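Local coordinates for NADH oxidase (Thermus thermophilus, PDB 6RVB), which uses a bound FAD to pass electrons from NADH, probably reducing the disulfide of coenzyme A, at residues W38-G42 with L60-P65; T113-L119 with T241-N246; A279-S285 with V301-G306. All blocks are in the same frame, centred on the assembly; numbering follows the deposited sequence.

Contact 1: W38-G42 with L60-P65; sequences WVSYG and LVARTP. With COA (coenzyme A), chain G.
The hydroxyl of S40 stands between the chain L60-P65 and coenzyme A: its OG gives a hydrogen bond to the pantetheine carbonyl, O9P of the coenzyme, at 3.0 Å, and accepts only a weak one from the backbone N of R63. The methyl of A62 packs against the same oxygen, 3.5 Å from CB to S40 OG, and also touches C7P of the coenzyme. With OG anti to the backbone N (chi1 -175°), the S40 hydroxyl is turned toward both neighbours at once. Further along the coenzyme, the guanidinium of R63 spans the two phosphates. NH1 and NH2 of R63 both bind O5A of the coenzyme, at 3.0 and 3.1 Å, while NH2 adds a longer bond to O2A, which lies at the edge of the group and in its plane; the coenzyme methyl CDP sits over one face. The one guanidinium charge, shared over NH1 and NH2, would be expected to offset part of the phosphate charge. K20 and R307 also bind this coenzyme, and Q359 of the second subunit contributes a carbonyl. As in the class-III pyridine nucleotide-disulfide oxidoreductases, the loop after strand 29-34 leads to the redox-active cysteine, here C44, seen covalently linked to CoA. Behind the ligand the two loops run nearly antiparallel and are joined by a single backbone bridge between Y41 and V61. The amide of A62 meets S40 O at 2.9 Å in an almost perfectly straight bond (179°), and the amide of G42 meets L60 O at the same length but less directly. V61 leans its CG2 on S40 O, and V39 CG1 touches the P65 ring, where helix 65-70 begins with T64 as its N-cap.

Contact 2: T113-L119 with T241-N246; sequences TGARPSL and TGIRPN. With FAD (flavin-adenine dinucleotide), chain E.
R116 reaches over the neighbouring strand to N246 and R244, and its side chain can be followed outward. CB starts 3.9 Å from N246 OD1; CG, held between the backbone N and the carbonyl carbon (chi1 54°), comes closer to the same oxygen, at 3.5 Å. The chain bends at chi3, CD keeps alongside, and NE then gives N246 OD1 a weak hydrogen bond of 3.1 Å, bent to 120°, with the guanidinium and amide planes 50° apart. Farther out, NH1 comes up to the guanidinium of R244, whose plane stands nearly perpendicular to that of R116; the like charges make this close approach unfavourable in itself, and its exact spacing is doubtful. NH2 has a long, weak ion pair with E248. A leucine in place of R116 would probably leave N246 OD1 without this donor and its amide freer to turn. That amide is also held at its other end, where N246 ND2 donates to T113 O at 3.1 Å, while T113 OG1 donates to N246 O at 2.8 Å. Beneath the arginines, the backbones of R116 and R244 exchange two N-H...O bonds of 3.0 Å each. S118 N binds G242 O, and T241 OG1 reaches S118 O from above the carbonyl plane. The result is a two-stranded antiparallel ribbon, 115-117 with 243-245, connecting the FAD-binding and NAD-binding parts of the two-dinucleotide-fold reductase: A115 N makes a weak hydrogen bond to FAD O1A, and G242 N a weak one to NAD.

Contact 3: A279-S285 with V301-G306; sequences AGDVAES and VANKHG. With FAD (flavin-adenine dinucleotide), chain E.
H305 lays its imidazole edge along the turn that follows strand 276-278, while its CB packs on the methyl of A279, 3.7 Å from CB to CB. ND1 of H305 accepts a hydrogen bond from G280 N, 3.0 Å long, the amide lying close to the ring plane. At the other nitrogen, H305 NE2 pairs with S285 OG at 2.8 Å, so the ring is gripped at both nitrogens and its rotation about CB-CG is fixed. CG anti to the carbonyl carbon (chi1 -76°) carries the ring out from helix 299-313 to the turn, and F320 meets it edge to face. One helical turn earlier, the methyl of A302 rests on G280 CA at 3.5 Å and on C5' of FAD. A side chain at G280 would collide with the FAD phosphate oxygen O2P. The type I turn from G280 to A283 then presents D281: its amide binds FAD O2P, and FAD O3' donates to D281 OD1 at 2.9 Å. OD2 of D281 forms a salt bridge with R134, a residue that binds NAD in this protein. Because ND1 of H305 accepts the G280 N-H, it probably carries no proton of its own, which is consistent with a neutral imidazole; the bond to S285 OG ties down the other nitrogen.

From the N terminus, contact 1 closes first, a short loop of 17 residues that contains helix 46-50 and returns the chain from the region after strand 29-34 to the start of helix 65-70. Contact 2 comes next and spans much more: the 121 intervening residues include all five strands of the NAD-binding sheet, so it closes that part back onto the FAD-binding part. Contact 3 follows with another short loop, between strand 276-278 and helix 299-313. The three run in series, none nested or crossed. Contacts 2 and 3 meet where V282 packs on T113 and G114, and both touch FAD; contact 1 stays about 8 Å from either between nearest atoms, but coenzyme A bridges it to contact 3, through S40 and R63 on one side and N303 on the other.

Contact 1: W38-G42 with L60-P65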
# COMPACT_ATOMS: atom_id res chain seq x y z
N TRP A 38 -5.98 -29.09 17.68
CA TRP A 38 -6.41 -27.69 17.60
C TRP A 38 -6.95 -27.39 16.20
O TRP A 38 -6.53 -27.92 15.22
CB TRP A 38 -5.25 -26.76 17.79
CG TRP A 38 -4.58 -26.73 19.08
CD1 TRP A 38 -3.60 -27.55 19.52
CD2 TRP A 38 -4.74 -25.75 20.05
NE1 TRP A 38 -3.17 -27.15 20.74
CE2 TRP A 38 -3.87 -26.04 21.09
CE3 TRP A 38 -5.54 -24.64 20.15
CZ2 TRP A 38 -3.80 -25.27 22.20
CZ3 TRP A 38 -5.48 -23.87 21.27
CH2 TRP A 38 -4.62 -24.18 22.28
N VAL A 39 -7.84 -26.44 16.10
CA VAL A 39 -8.56 -26.24 14.86
C VAL A 39 -8.68 -24.72 14.63
O VAL A 39 -8.73 -23.92 15.57
CB VAL A 39 -9.97 -26.99 14.93
CG1 VAL A 39 -11.12 -26.11 15.31
CG2 VAL A 39 -10.28 -27.72 13.70
N SER A 40 -8.69 -24.31 13.39
CA SER A 40 -8.89 -22.90 13.07
C SER A 40 -7.98 -21.91 13.79
O SER A 40 -8.45 -21.09 14.55
CB SER A 40 -10.34 -22.55 13.33
OG SER A 40 -10.60 -21.24 12.93
N TYR A 41 -6.68 -21.95 13.52
CA TYR A 41 -5.76 -21.08 14.23
C TYR A 41 -4.71 -20.51 13.28
O TYR A 41 -4.45 -21.01 12.19
CB TYR A 41 -5.10 -21.86 15.38
CG TYR A 41 -4.26 -23.03 14.87
CD1 TYR A 41 -4.80 -24.25 14.67
CD2 TYR A 41 -2.90 -22.87 14.55
CE1 TYR A 41 -4.05 -25.26 14.19
CE2 TYR A 41 -2.15 -23.88 14.05
CZ TYR A 41 -2.72 -25.09 13.88
OH TYR A 41 -2.01 -26.20 13.41
N GLY A 42 -4.06 -19.44 13.68
CA GLY A 42 -3.23 -18.76 12.74
C GLY A 42 -1.83 -19.19 12.89
O GLY A 42 -1.14 -18.57 13.63
N LEU A 60 -4.29 -17.18 19.20
CA LEU A 60 -4.10 -17.35 17.78
C LEU A 60 -5.32 -18.11 17.18
O LEU A 60 -5.43 -18.33 16.00
CB LEU A 60 -2.85 -18.20 17.60
CG LEU A 60 -1.54 -17.63 17.11
CD1 LEU A 60 -1.35 -16.22 17.48
CD2 LEU A 60 -0.29 -18.45 17.55
N VAL A 61 -6.22 -18.58 18.02
CA VAL A 61 -7.31 -19.38 17.53
C VAL A 61 -8.46 -18.40 17.10
O VAL A 61 -8.77 -17.41 17.78
CB VAL A 61 -7.82 -20.31 18.61
CG1 VAL A 61 -8.47 -19.47 19.69
CG2 VAL A 61 -8.93 -21.17 18.05
N ALA A 62 -9.09 -18.67 15.97
CA ALA A 62 -10.08 -17.78 15.40
C ALA A 62 -11.46 -18.23 15.82
O ALA A 62 -12.30 -17.46 16.22
CB ALA A 62 -9.97 -17.88 13.88
N ARG A 63 -11.71 -19.50 15.71
CA ARG A 63 -12.96 -20.02 16.13
C ARG A 63 -12.67 -21.28 16.93
O ARG A 63 -11.80 -22.04 16.57
CB ARG A 63 -13.76 -20.37 14.93
CG ARG A 63 -15.21 -20.41 15.22
CD ARG A 63 -16.05 -20.17 14.04
NE ARG A 63 -15.86 -18.83 13.57
CZ ARG A 63 -16.23 -18.46 12.38
NH1 ARG A 63 -16.84 -19.35 11.62
NH2 ARG A 63 -16.03 -17.22 11.98
N THR A 64 -13.38 -21.49 18.05
CA THR A 64 -13.18 -22.63 18.97
C THR A 64 -14.17 -23.65 18.60
O THR A 64 -15.16 -23.32 17.96
CB THR A 64 -13.42 -22.27 20.48
OG1 THR A 64 -14.77 -21.84 20.68
CG2 THR A 64 -12.50 -21.16 20.97
N PRO A 65 -13.94 -24.91 19.01
CA PRO A 65 -14.83 -25.94 18.47
C PRO A 65 -16.17 -25.78 19.11
O PRO A 65 -17.14 -26.21 18.48
CB PRO A 65 -14.13 -27.26 18.86
CG PRO A 65 -12.82 -26.91 19.07
CD PRO A 65 -12.89 -25.54 19.78
N1A COA G . -16.67 -5.83 8.14
C2A COA G . -17.71 -6.32 7.41
N3A COA G . -17.81 -7.65 7.06
C4A COA G . -16.87 -8.60 7.37
C5A COA G . -15.70 -8.14 8.15
C6A COA G . -15.61 -6.67 8.54
N6A COA G . -14.49 -6.22 9.26
N7A COA G . -14.90 -9.22 8.35
C8A COA G . -15.53 -10.24 7.73
N9A COA G . -16.70 -9.90 7.15
C1B COA G . -17.61 -10.86 6.41
C2B COA G . -16.92 -11.48 5.20
O2B COA G . -17.09 -10.54 4.12
C3B COA G . -17.65 -12.81 4.94
O3B COA G . -18.76 -12.58 4.05
P3B COA G . -19.83 -13.66 3.51
O7A COA G . -20.17 -13.08 2.14
O8A COA G . -19.17 -15.02 3.56
O9A COA G . -20.96 -13.56 4.52
C4B COA G . -18.19 -13.17 6.30
O4B COA G . -18.09 -12.00 7.15
C5B COA G . -17.43 -14.36 6.90
O5B COA G . -16.25 -13.89 7.58
P1A COA G . -15.66 -14.60 8.91
O1A COA G . -14.49 -13.74 9.30
O2A COA G . -16.83 -14.88 9.86
O3A COA G . -15.03 -15.94 8.24
P2A COA G . -15.57 -17.46 8.18
O4A COA G . -15.57 -17.99 6.74
O5A COA G . -16.81 -17.70 9.06
O6A COA G . -14.26 -18.02 8.97
CBP COA G . -12.49 -19.39 9.65
CCP COA G . -13.58 -19.23 8.62
CDP COA G . -12.58 -18.18 10.58
CEP COA G . -12.78 -20.62 10.48
CAP COA G . -11.17 -19.47 8.80
OAP COA G . -10.97 -18.25 8.07
C9P COA G . -9.93 -19.73 9.62
O9P COA G . -9.77 -20.84 10.11
N8P COA G . -9.03 -18.76 9.84
C7P COA G . -8.06 -19.00 10.89
C6P COA G . -6.87 -19.75 10.31
C5P COA G . -6.36 -18.74 9.29
O5P COA G . -6.83 -18.64 8.17
N4P COA G . -5.37 -17.93 9.60
C3P COA G . -4.50 -17.67 8.45
C2P COA G . -3.76 -18.92 7.94
S1P COA G . -2.02 -18.94 8.56

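Contact 2: T113-L119 with T241-N246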
# COMPACT_ATOMS: atom_id res chain seq x y z
N THR A 113 -5.59 -31.32 4.14
CA THR A 113 -4.68 -31.97 5.05
C THR A 113 -3.40 -31.25 5.22
O THR A 113 -2.59 -31.70 5.97
CB THR A 113 -4.37 -33.37 4.60
OG1 THR A 113 -3.95 -33.34 3.25
CG2 THR A 113 -5.60 -34.22 4.65
N GLY A 114 -3.21 -30.15 4.49
CA GLY A 114 -2.09 -29.26 4.65
C GLY A 114 -0.72 -29.73 4.23
O GLY A 114 -0.61 -30.49 3.26
N ALA A 115 0.32 -29.25 4.94
CA ALA A 115 1.73 -29.62 4.65
C ALA A 115 2.53 -29.90 5.93
O ALA A 115 2.22 -29.30 7.00
CB ALA A 115 2.42 -28.55 3.79
N ARG A 116 3.54 -30.79 5.82
CA ARG A 116 4.45 -31.12 6.88
C ARG A 116 5.80 -30.61 6.51
O ARG A 116 6.11 -30.46 5.33
CB ARG A 116 4.50 -32.60 7.11
CG ARG A 116 4.80 -33.40 5.91
CD ARG A 116 5.16 -34.85 6.25
NE ARG A 116 4.32 -35.72 5.47
CZ ARG A 116 4.68 -36.32 4.35
NH1 ARG A 116 5.93 -36.15 3.90
NH2 ARG A 116 3.78 -37.09 3.69
N PRO A 117 6.62 -30.28 7.51
CA PRO A 117 8.00 -29.84 7.30
C PRO A 117 8.82 -30.95 6.68
O PRO A 117 8.64 -32.11 7.05
CB PRO A 117 8.50 -29.60 8.70
CG PRO A 117 7.43 -30.07 9.62
CD PRO A 117 6.17 -30.05 8.89
N SER A 118 9.65 -30.55 5.73
CA SER A 118 10.52 -31.41 4.96
C SER A 118 11.91 -31.37 5.56
O SER A 118 12.69 -30.43 5.27
CB SER A 118 10.63 -30.84 3.58
OG SER A 118 10.83 -31.88 2.64
N LEU A 119 12.27 -32.40 6.33
CA LEU A 119 13.56 -32.49 7.02
C LEU A 119 14.71 -32.95 6.17
O LEU A 119 14.59 -33.89 5.39
CB LEU A 119 13.44 -33.46 8.17
CG LEU A 119 12.25 -33.03 8.97
CD1 LEU A 119 12.25 -33.81 10.25
CD2 LEU A 119 12.22 -31.41 9.16
N THR A 241 13.43 -25.66 6.90
CA THR A 241 14.07 -26.09 5.68
C THR A 241 13.01 -26.43 4.65
O THR A 241 13.29 -27.16 3.67
CB THR A 241 14.94 -27.42 5.90
OG1 THR A 241 14.21 -28.30 6.76
CG2 THR A 241 16.27 -27.16 6.52
N GLY A 242 11.80 -25.96 4.86
CA GLY A 242 10.79 -26.19 3.86
C GLY A 242 9.70 -27.19 4.18
O GLY A 242 9.79 -27.97 5.09
N ILE A 243 8.64 -27.15 3.40
CA ILE A 243 7.50 -28.01 3.67
C ILE A 243 7.18 -28.71 2.40
O ILE A 243 7.70 -28.39 1.39
CB ILE A 243 6.30 -27.19 4.07
CG1 ILE A 243 6.06 -26.07 3.08
CG2 ILE A 243 6.52 -26.50 5.39
CD1 ILE A 243 4.92 -25.22 3.39
N ARG A 244 6.37 -29.74 2.47
CA ARG A 244 5.93 -30.49 1.30
C ARG A 244 4.44 -30.77 1.66
O ARG A 244 4.02 -30.82 2.81
CB ARG A 244 6.75 -31.76 1.14
CG ARG A 244 6.40 -32.99 2.21
CD ARG A 244 6.76 -34.50 1.74
NE ARG A 244 8.23 -34.63 1.52
CZ ARG A 244 9.06 -35.55 2.06
NH1 ARG A 244 8.63 -36.53 2.86
NH2 ARG A 244 10.37 -35.48 1.79
N PRO A 245 3.61 -30.94 0.67
CA PRO A 245 2.20 -31.21 0.98
C PRO A 245 1.89 -32.61 1.48
O PRO A 245 2.58 -33.58 1.16
CB PRO A 245 1.54 -31.05 -0.36
CG PRO A 245 2.58 -31.44 -1.29
CD PRO A 245 3.89 -30.98 -0.75
N ASN A 246 0.84 -32.69 2.29
CA ASN A 246 0.29 -33.94 2.80
C ASN A 246 -0.65 -34.72 1.89
O ASN A 246 -1.83 -34.86 2.15
CB ASN A 246 -0.38 -33.65 4.09
CG ASN A 246 0.57 -33.56 5.15
OD1 ASN A 246 1.53 -34.33 5.17
ND2 ASN A 246 0.38 -32.62 6.04
PA FAD E . -2.47 -26.66 7.66
O1A FAD E . -1.02 -27.32 7.38
O2A FAD E . -2.62 -25.26 8.30
O5B FAD E . -3.41 -27.70 8.57
C5B FAD E . -3.59 -29.11 8.24
C4B FAD E . -4.12 -29.91 9.43
O4B FAD E . -4.81 -31.02 8.88
C3B FAD E . -3.00 -30.35 10.37
O3B FAD E . -3.15 -29.80 11.73
C2B FAD E . -3.22 -31.80 10.37
O2B FAD E . -3.16 -32.05 11.78
C1B FAD E . -4.62 -32.07 9.73
N9A FAD E . -4.56 -33.37 8.99
C8A FAD E . -3.56 -33.80 8.15
N7A FAD E . -3.72 -35.09 7.76
C5A FAD E . -4.86 -35.53 8.35
C6A FAD E . -5.60 -36.82 8.33
N6A FAD E . -5.09 -37.82 7.54
N1A FAD E . -6.73 -36.90 9.08
C2A FAD E . -7.18 -35.81 9.81
N3A FAD E . -6.58 -34.57 9.91
C4A FAD E . -5.42 -34.40 9.18
N1 FAD E . 0.98 -17.70 5.55
C2 FAD E . 0.82 -16.41 5.13
O2 FAD E . 0.03 -16.13 4.17
N3 FAD E . 1.50 -15.42 5.75
C4 FAD E . 2.33 -15.62 6.83
O4 FAD E . 2.97 -14.67 7.44
C4X FAD E . 2.50 -17.01 7.36
N5 FAD E . 3.32 -17.22 8.45
C5X FAD E . 3.47 -18.52 8.88
C6 FAD E . 4.31 -18.80 9.98
C7 FAD E . 4.46 -20.12 10.45
C7M FAD E . 5.36 -20.35 11.63
C8 FAD E . 3.72 -21.26 9.79
C8M FAD E . 3.85 -22.69 10.24
C9 FAD E . 2.91 -20.99 8.67
C9A FAD E . 2.72 -19.67 8.16
N10 FAD E . 1.85 -19.43 7.04
C10 FAD E . 1.75 -18.08 6.62
C1' FAD E . 1.16 -20.51 6.29
C2' FAD E . -0.07 -21.08 6.95
O2' FAD E . 0.28 -21.82 8.11
C3' FAD E . -0.72 -22.08 6.03
O3' FAD E . -0.67 -21.61 4.69
C4' FAD E . -2.17 -22.18 6.55
O4' FAD E . -2.33 -22.55 7.97
C5' FAD E . -3.06 -23.00 5.60
O5' FAD E . -3.04 -24.40 5.86
P FAD E . -4.19 -25.46 5.48
O1P FAD E . -5.49 -25.12 6.19
O2P FAD E . -4.20 -26.11 4.08
O3P FAD E . -3.50 -26.64 6.35

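Contact 3: A279-S285 with V301-G306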
# COMPACT_ATOMS: atom_id res chain seq x y z
N ALA A 279 -8.51 -28.17 -0.67
CA ALA A 279 -8.25 -26.77 -0.26
C ALA A 279 -7.01 -26.54 0.65
O ALA A 279 -6.74 -27.34 1.57
CB ALA A 279 -9.49 -26.22 0.41
N GLY A 280 -6.25 -25.47 0.43
CA GLY A 280 -5.18 -25.12 1.34
C GLY A 280 -3.78 -25.59 0.97
O GLY A 280 -3.40 -25.63 -0.22
N ASP A 281 -2.96 -25.96 1.94
CA ASP A 281 -1.57 -26.16 1.58
C ASP A 281 -1.32 -27.46 0.87
O ASP A 281 -0.22 -27.71 0.46
CB ASP A 281 -0.63 -26.05 2.76
CG ASP A 281 -0.50 -24.65 3.31
OD1 ASP A 281 -1.02 -23.69 2.66
OD2 ASP A 281 0.12 -24.53 4.41
N VAL A 282 -2.31 -28.32 0.72
CA VAL A 282 -2.16 -29.58 0.06
C VAL A 282 -2.54 -29.40 -1.41
O VAL A 282 -2.44 -30.33 -2.18
CB VAL A 282 -3.16 -30.54 0.68
CG1 VAL A 282 -4.53 -30.07 0.45
CG2 VAL A 282 -3.09 -31.86 0.09
N ALA A 283 -2.96 -28.21 -1.82
CA ALA A 283 -3.51 -28.04 -3.18
C ALA A 283 -2.78 -27.07 -4.11
O ALA A 283 -2.34 -26.03 -3.68
CB ALA A 283 -4.87 -27.65 -3.08
N GLU A 284 -2.66 -27.43 -5.37
CA GLU A 284 -2.01 -26.57 -6.36
C GLU A 284 -2.95 -25.41 -6.67
O GLU A 284 -4.14 -25.48 -6.47
CB GLU A 284 -1.82 -27.28 -7.68
CG GLU A 284 -0.96 -28.48 -7.70
CD GLU A 284 -0.80 -29.08 -9.10
OE1 GLU A 284 0.34 -29.57 -9.38
OE2 GLU A 284 -1.81 -29.07 -9.91
N SER A 285 -2.39 -24.32 -7.18
CA SER A 285 -3.17 -23.17 -7.64
C SER A 285 -2.63 -22.75 -9.00
O SER A 285 -1.47 -23.03 -9.35
CB SER A 285 -3.12 -22.00 -6.66
OG SER A 285 -3.40 -22.34 -5.31
N VAL A 301 -4.24 -17.72 0.49
CA VAL A 301 -4.67 -18.61 -0.58
C VAL A 301 -5.35 -19.80 0.02
O VAL A 301 -6.25 -20.31 -0.59
CB VAL A 301 -3.61 -18.96 -1.72
CG1 VAL A 301 -2.28 -18.65 -1.36
CG2 VAL A 301 -3.65 -20.37 -2.09
N ALA A 302 -5.02 -20.21 1.24
CA ALA A 302 -5.78 -21.32 1.81
C ALA A 302 -7.18 -20.91 2.16
O ALA A 302 -8.07 -21.64 1.86
CB ALA A 302 -5.09 -21.98 2.96
N ASN A 303 -7.41 -19.74 2.72
CA ASN A 303 -8.81 -19.31 2.88
C ASN A 303 -9.62 -19.14 1.55
O ASN A 303 -10.83 -19.42 1.47
CB ASN A 303 -8.90 -18.02 3.64
CG ASN A 303 -8.72 -18.17 5.07
OD1 ASN A 303 -9.68 -18.14 5.79
ND2 ASN A 303 -7.49 -18.24 5.51
N LYS A 304 -8.95 -18.69 0.51
CA LYS A 304 -9.62 -18.58 -0.76
C LYS A 304 -10.00 -19.95 -1.33
O LYS A 304 -11.09 -20.11 -1.89
CB LYS A 304 -8.78 -17.77 -1.76
CG LYS A 304 -8.66 -16.34 -1.37
CD LYS A 304 -7.61 -15.65 -2.20
CE LYS A 304 -7.52 -14.14 -1.94
NZ LYS A 304 -6.25 -13.66 -2.46
N HIS A 305 -9.12 -20.95 -1.18
CA HIS A 305 -9.47 -22.24 -1.67
C HIS A 305 -10.69 -22.66 -0.89
O HIS A 305 -11.71 -23.03 -1.51
CB HIS A 305 -8.41 -23.22 -1.38
CG HIS A 305 -7.24 -23.11 -2.24
ND1 HIS A 305 -6.14 -23.92 -2.09
CD2 HIS A 305 -6.97 -22.30 -3.28
CE1 HIS A 305 -5.25 -23.60 -3.00
NE2 HIS A 305 -5.72 -22.62 -3.74
N GLY A 306 -10.60 -22.61 0.44
CA GLY A 306 -11.64 -23.15 1.28
C GLY A 306 -12.97 -22.44 1.07
O GLY A 306 -14.02 -23.11 0.90
PA FAD E . -2.47 -26.66 7.66
O1A FAD E . -1.02 -27.32 7.38
O2A FAD E . -2.62 -25.26 8.30
O5B FAD E . -3.41 -27.70 8.57
C5B FAD E . -3.59 -29.11 8.24
C4B FAD E . -4.12 -29.91 9.43
O4B FAD E . -4.81 -31.02 8.88
C3B FAD E . -3.00 -30.35 10.37
O3B FAD E . -3.15 -29.80 11.73
C2B FAD E . -3.22 -31.80 10.37
O2B FAD E . -3.16 -32.05 11.78
C1B FAD E . -4.62 -32.07 9.73
N9A FAD E . -4.56 -33.37 8.99
C8A FAD E . -3.56 -33.80 8.15
N7A FAD E . -3.72 -35.09 7.76
C5A FAD E . -4.86 -35.53 8.35
C6A FAD E . -5.60 -36.82 8.33
N6A FAD E . -5.09 -37.82 7.54
N1A FAD E . -6.73 -36.90 9.08
C2A FAD E . -7.18 -35.81 9.81
N3A FAD E . -6.58 -34.57 9.91
C4A FAD E . -5.42 -34.40 9.18
N1 FAD E . 0.98 -17.70 5.55
C2 FAD E . 0.82 -16.41 5.13
O2 FAD E . 0.03 -16.13 4.17
N3 FAD E . 1.50 -15.42 5.75
C4 FAD E . 2.33 -15.62 6.83
O4 FAD E . 2.97 -14.67 7.44
C4X FAD E . 2.50 -17.01 7.36
N5 FAD E . 3.32 -17.22 8.45
C5X FAD E . 3.47 -18.52 8.88
C6 FAD E . 4.31 -18.80 9.98
C7 FAD E . 4.46 -20.12 10.45
C7M FAD E . 5.36 -20.35 11.63
C8 FAD E . 3.72 -21.26 9.79
C8M FAD E . 3.85 -22.69 10.24
C9 FAD E . 2.91 -20.99 8.67
C9A FAD E . 2.72 -19.67 8.16
N10 FAD E . 1.85 -19.43 7.04
C10 FAD E . 1.75 -18.08 6.62
C1' FAD E . 1.16 -20.51 6.29
C2' FAD E . -0.07 -21.08 6.95
O2' FAD E . 0.28 -21.82 8.11
C3' FAD E . -0.72 -22.08 6.03
O3' FAD E . -0.67 -21.61 4.69
C4' FAD E . -2.17 -22.18 6.55
O4' FAD E . -2.33 -22.55 7.97
C5' FAD E . -3.06 -23.00 5.60
O5' FAD E . -3.04 -24.40 5.86
P FAD E . -4.19 -25.46 5.48
O1P FAD E . -5.49 -25.12 6.19
O2P FAD E . -4.20 -26.11 4.08
O3P FAD E . -3.50 -26.64 6.35